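Long-range contact in protein Ves (Pseudomonas fluorescens, PDB 5V00), which is a bicupin of the HutD family involved in histidine utilization, though its molecular role remains uncertain: residues S50-G55 and D115-Y120. Numbering follows the deposited sequence.
Sequences SIADIG and DFNLIY. With FMT (formic acid), chain I.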
ATOM      1  N   SER B  50       2.491   8.573  -6.924  1.00 19.69           N
ATOM      2  CA  SER B  50       1.090   8.953  -6.839  1.00 21.48           C
ATOM      3  C   SER B  50       0.499   9.268  -8.210  1.00 22.31           C
ATOM      4  O   SER B  50       1.226   9.386  -9.167  1.00 20.33           O
ATOM      5  CB  SER B  50       0.906  10.165  -5.907  1.00 22.96           C
ATOM      6  OG  SER B  50       1.578  11.331  -6.381  1.00 23.40           O
ATOM      7  N   ILE B  51      -0.791   9.427  -8.257  1.00 20.16           N
ATOM      8  CA  ILE B  51      -1.462   9.960  -9.429  1.00 21.51           C
ATOM      9  C   ILE B  51      -2.121  11.281  -8.977  1.00 25.05           C
ATOM     10  O   ILE B  51      -2.917  11.305  -8.008  1.00 22.11           O
ATOM     11  CB  ILE B  51      -2.472   9.007  -9.965  1.00 23.80           C
ATOM     12  CG1 ILE B  51      -1.849   7.698 -10.437  1.00 20.78           C
ATOM     13  CG2 ILE B  51      -3.170   9.640 -11.208  1.00 24.62           C
ATOM     14  CD1 ILE B  51      -2.835   6.619 -10.813  1.00 24.21           C
ATOM     15  N   ALA B  52      -1.923  12.349  -9.745  1.00 23.84           N
ATOM     16  CA  ALA B  52      -2.504  13.684  -9.442  1.00 24.77           C
ATOM     17  C   ALA B  52      -3.530  13.958 -10.480  1.00 27.46           C
ATOM     18  O   ALA B  52      -3.274  13.738 -11.664  1.00 26.46           O
ATOM     19  CB  ALA B  52      -1.434  14.741  -9.461  1.00 27.21           C
ATOM     20  N   ASP B  53      -4.764  14.303 -10.069  1.00 25.18           N
ATOM     21  CA  ASP B  53      -5.810  14.797 -10.964  1.00 28.61           C
ATOM     22  C   ASP B  53      -5.732  16.314 -10.924  1.00 30.00           C
ATOM     23  O   ASP B  53      -5.887  16.883  -9.822  1.00 28.17           O
ATOM     24  CB  ASP B  53      -7.196  14.421 -10.458  1.00 31.40           C
ATOM     25  CG  ASP B  53      -7.582  13.011 -10.837  1.00 38.69           C
ATOM     26  OD1 ASP B  53      -6.714  12.108 -10.779  1.00 45.32           O
ATOM     27  OD2 ASP B  53      -8.714  12.768 -11.236  1.00 47.72           O
ATOM     28  N   ILE B  54      -5.466  16.954 -12.062  1.00 31.43           N
ATOM     29  CA  ILE B  54      -5.339  18.393 -12.126  1.00 32.95           C
ATOM     30  C   ILE B  54      -6.602  18.878 -12.771  1.00 32.73           C
ATOM     31  O   ILE B  54      -6.898  18.546 -13.914  1.00 29.88           O
ATOM     32  CB  ILE B  54      -4.109  18.835 -12.923  1.00 30.97           C
ATOM     33  CG1 ILE B  54      -2.860  18.136 -12.316  1.00 34.03           C
ATOM     34  CG2 ILE B  54      -3.939  20.319 -12.791  1.00 29.67           C
ATOM     35  CD1 ILE B  54      -1.598  18.381 -13.066  1.00 40.68           C
ATOM     36  N   GLY B  55      -7.424  19.577 -11.991  1.00 36.11           N
ATOM     37  CA  GLY B  55      -8.780  19.944 -12.507  1.00 34.40           C
ATOM     38  C   GLY B  55      -8.851  21.432 -12.893  1.00 29.26           C
ATOM     39  O   GLY B  55      -9.766  21.809 -13.591  1.00 36.75           O
ATOM     40  N   ASP B 115      -1.825  12.948 -13.994  1.00 21.94           N
ATOM     41  CA  ASP B 115      -0.369  12.815 -14.082  1.00 20.34           C
ATOM     42  C   ASP B 115       0.138  11.659 -13.179  1.00 24.06           C
ATOM     43  O   ASP B 115      -0.366  11.539 -12.021  1.00 26.07           O
ATOM     44  CB  ASP B 115       0.334  13.989 -13.611  1.00 20.56           C
ATOM     45  CG  ASP B 115       0.319  15.181 -14.654  1.00 21.61           C
ATOM     46  OD1 ASP B 115      -0.162  14.921 -15.729  1.00 24.23           O
ATOM     47  OD2 ASP B 115       0.725  16.308 -14.229  1.00 25.05           O
ATOM     48  N   PHE B 116       1.071  10.854 -13.698  1.00 22.03           N
ATOM     49  CA  PHE B 116       1.816   9.880 -12.844  1.00 20.88           C
ATOM     50  C   PHE B 116       3.003  10.575 -12.281  1.00 22.12           C
ATOM     51  O   PHE B 116       3.828  11.131 -13.033  1.00 21.52           O
ATOM     52  CB  PHE B 116       2.185   8.661 -13.699  1.00 20.63           C
ATOM     53  CG  PHE B 116       3.007   7.663 -12.993  1.00 18.90           C
ATOM     54  CD1 PHE B 116       2.494   6.966 -11.911  1.00 18.80           C
ATOM     55  CD2 PHE B 116       4.274   7.399 -13.427  1.00 19.77           C
ATOM     56  CE1 PHE B 116       3.291   5.995 -11.300  1.00 18.65           C
ATOM     57  CE2 PHE B 116       5.098   6.446 -12.784  1.00 21.75           C
ATOM     58  CZ  PHE B 116       4.546   5.687 -11.744  1.00 20.60           C
ATOM     59  N   ASN B 117       3.089  10.664 -10.935  1.00 20.07           N
ATOM     60  CA  ASN B 117       4.091  11.436 -10.237  1.00 19.72           C
ATOM     61  C   ASN B 117       5.097  10.605  -9.451  1.00 21.70           C
ATOM     62  O   ASN B 117       4.675   9.836  -8.566  1.00 22.15           O
ATOM     63  CB  ASN B 117       3.405  12.331  -9.195  1.00 22.44           C
ATOM     64  CG  ASN B 117       2.689  13.598  -9.813  1.00 27.57           C
ATOM     65  OD1 ASN B 117       2.666  13.820 -11.030  1.00 25.92           O
ATOM     66  ND2 ASN B 117       2.104  14.430  -8.932  1.00 28.09           N
ATOM     67  N   LEU B 118       6.378  10.774  -9.754  1.00 19.56           N
ATOM     68  CA  LEU B 118       7.463  10.335  -8.889  1.00 20.82           C
ATOM     69  C   LEU B 118       8.068  11.526  -8.219  1.00 23.79           C
ATOM     70  O   LEU B 118       8.429  12.533  -8.894  1.00 21.16           O
ATOM     71  CB  LEU B 118       8.540   9.610  -9.680  1.00 19.86           C
ATOM     72  CG  LEU B 118       9.825   9.314  -9.035  1.00 20.07           C
ATOM     73  CD1 LEU B 118       9.599   8.347  -7.882  1.00 22.89           C
ATOM     74  CD2 LEU B 118      10.819   8.756  -9.998  1.00 22.42           C
ATOM     75  N   ILE B 119       8.281  11.454  -6.914  1.00 19.60           N
ATOM     76  CA  ILE B 119       9.138  12.419  -6.250  1.00 20.18           C
ATOM     77  C   ILE B 119      10.105  11.702  -5.327  1.00 25.67           C
ATOM     78  O   ILE B 119       9.701  10.706  -4.649  1.00 23.88           O
ATOM     79  CB  ILE B 119       8.294  13.440  -5.509  1.00 22.09           C
ATOM     80  CG1 ILE B 119       9.158  14.489  -4.805  1.00 22.89           C
ATOM     81  CG2 ILE B 119       7.377  12.781  -4.470  1.00 24.97           C
ATOM     82  CD1 ILE B 119       8.339  15.655  -4.292  1.00 24.21           C
ATOM     83  N   TYR B 120      11.355  12.126  -5.324  1.00 22.02           N
ATOM     84  CA  TYR B 120      12.353  11.505  -4.421  1.00 21.82           C
ATOM     85  C   TYR B 120      13.372  12.498  -3.950  1.00 25.02           C
ATOM     86  O   TYR B 120      13.619  13.510  -4.609  1.00 23.01           O
ATOM     87  CB  TYR B 120      13.060  10.314  -5.088  1.00 20.61           C
ATOM     88  CG  TYR B 120      13.975  10.681  -6.222  1.00 19.06           C
ATOM     89  CD1 TYR B 120      13.511  10.854  -7.532  1.00 19.31           C
ATOM     90  CD2 TYR B 120      15.300  10.839  -6.006  1.00 18.70           C
ATOM     91  CE1 TYR B 120      14.347  11.325  -8.530  1.00 21.41           C
ATOM     92  CE2 TYR B 120      16.182  11.181  -7.014  1.00 19.63           C
ATOM     93  CZ  TYR B 120      15.679  11.441  -8.304  1.00 21.33           C
ATOM     94  OH  TYR B 120      16.521  11.834  -9.306  1.00 21.06           O
TER
HETATM   95  C   FMT I 201       1.202  18.540  -8.876  1.00 32.62           C
HETATM   96  O1  FMT I 201       1.533  17.463  -9.439  1.00 26.89           O
HETATM   97  O2  FMT I 201       1.976  19.049  -7.886  1.00 28.97           O
HETATM   98  O   HOH W   1       1.350  13.911  -6.140  1.00 30.00           O
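Two central neighbouring strands of an antiparallel sheet in this bicupin fold, 47-54 and 113-120, pair here, and on the face carrying Ser50, Ala52, Asp115 and Asn117 a formate is bound by Asn117. Between 50-55 and 115-120, four backbone bonds form two hydrogen-bonded pairs. Ser50 and Asn117 exchange N-H and C=O, the bond from Asn117 N to Ser50 O being nearly straight (172°), and Ala52 and Asp115 do the same, with Ala52 N 2.9 Å from Asp115 O. Between them lies the non-hydrogen-bonded pair Ile51 and Phe116, whose side chains leave by the other face, where the Phe116 ring stacks on Phe148. Asp115 O also takes a CA-H...O contact from Ile51 CA at 3.2 Å.

On the formate face, Ile54 CD1 reaches across to Asp115 OD2 (3.3 Å), while the methyl of Ala52 packs against the amide of Asn117, CB to ND2 3.6 Å. With chi1 at 63°, Ser50 OG sits between its own N and C and lies 2.6 Å from a water that accepts a hydrogen bond from Asn117 ND2. That same nitrogen donates to the formate, probably from the crystallisation liquor and also bound by Arg68, with ND2 of Asn117 3.1 Å from formate O1.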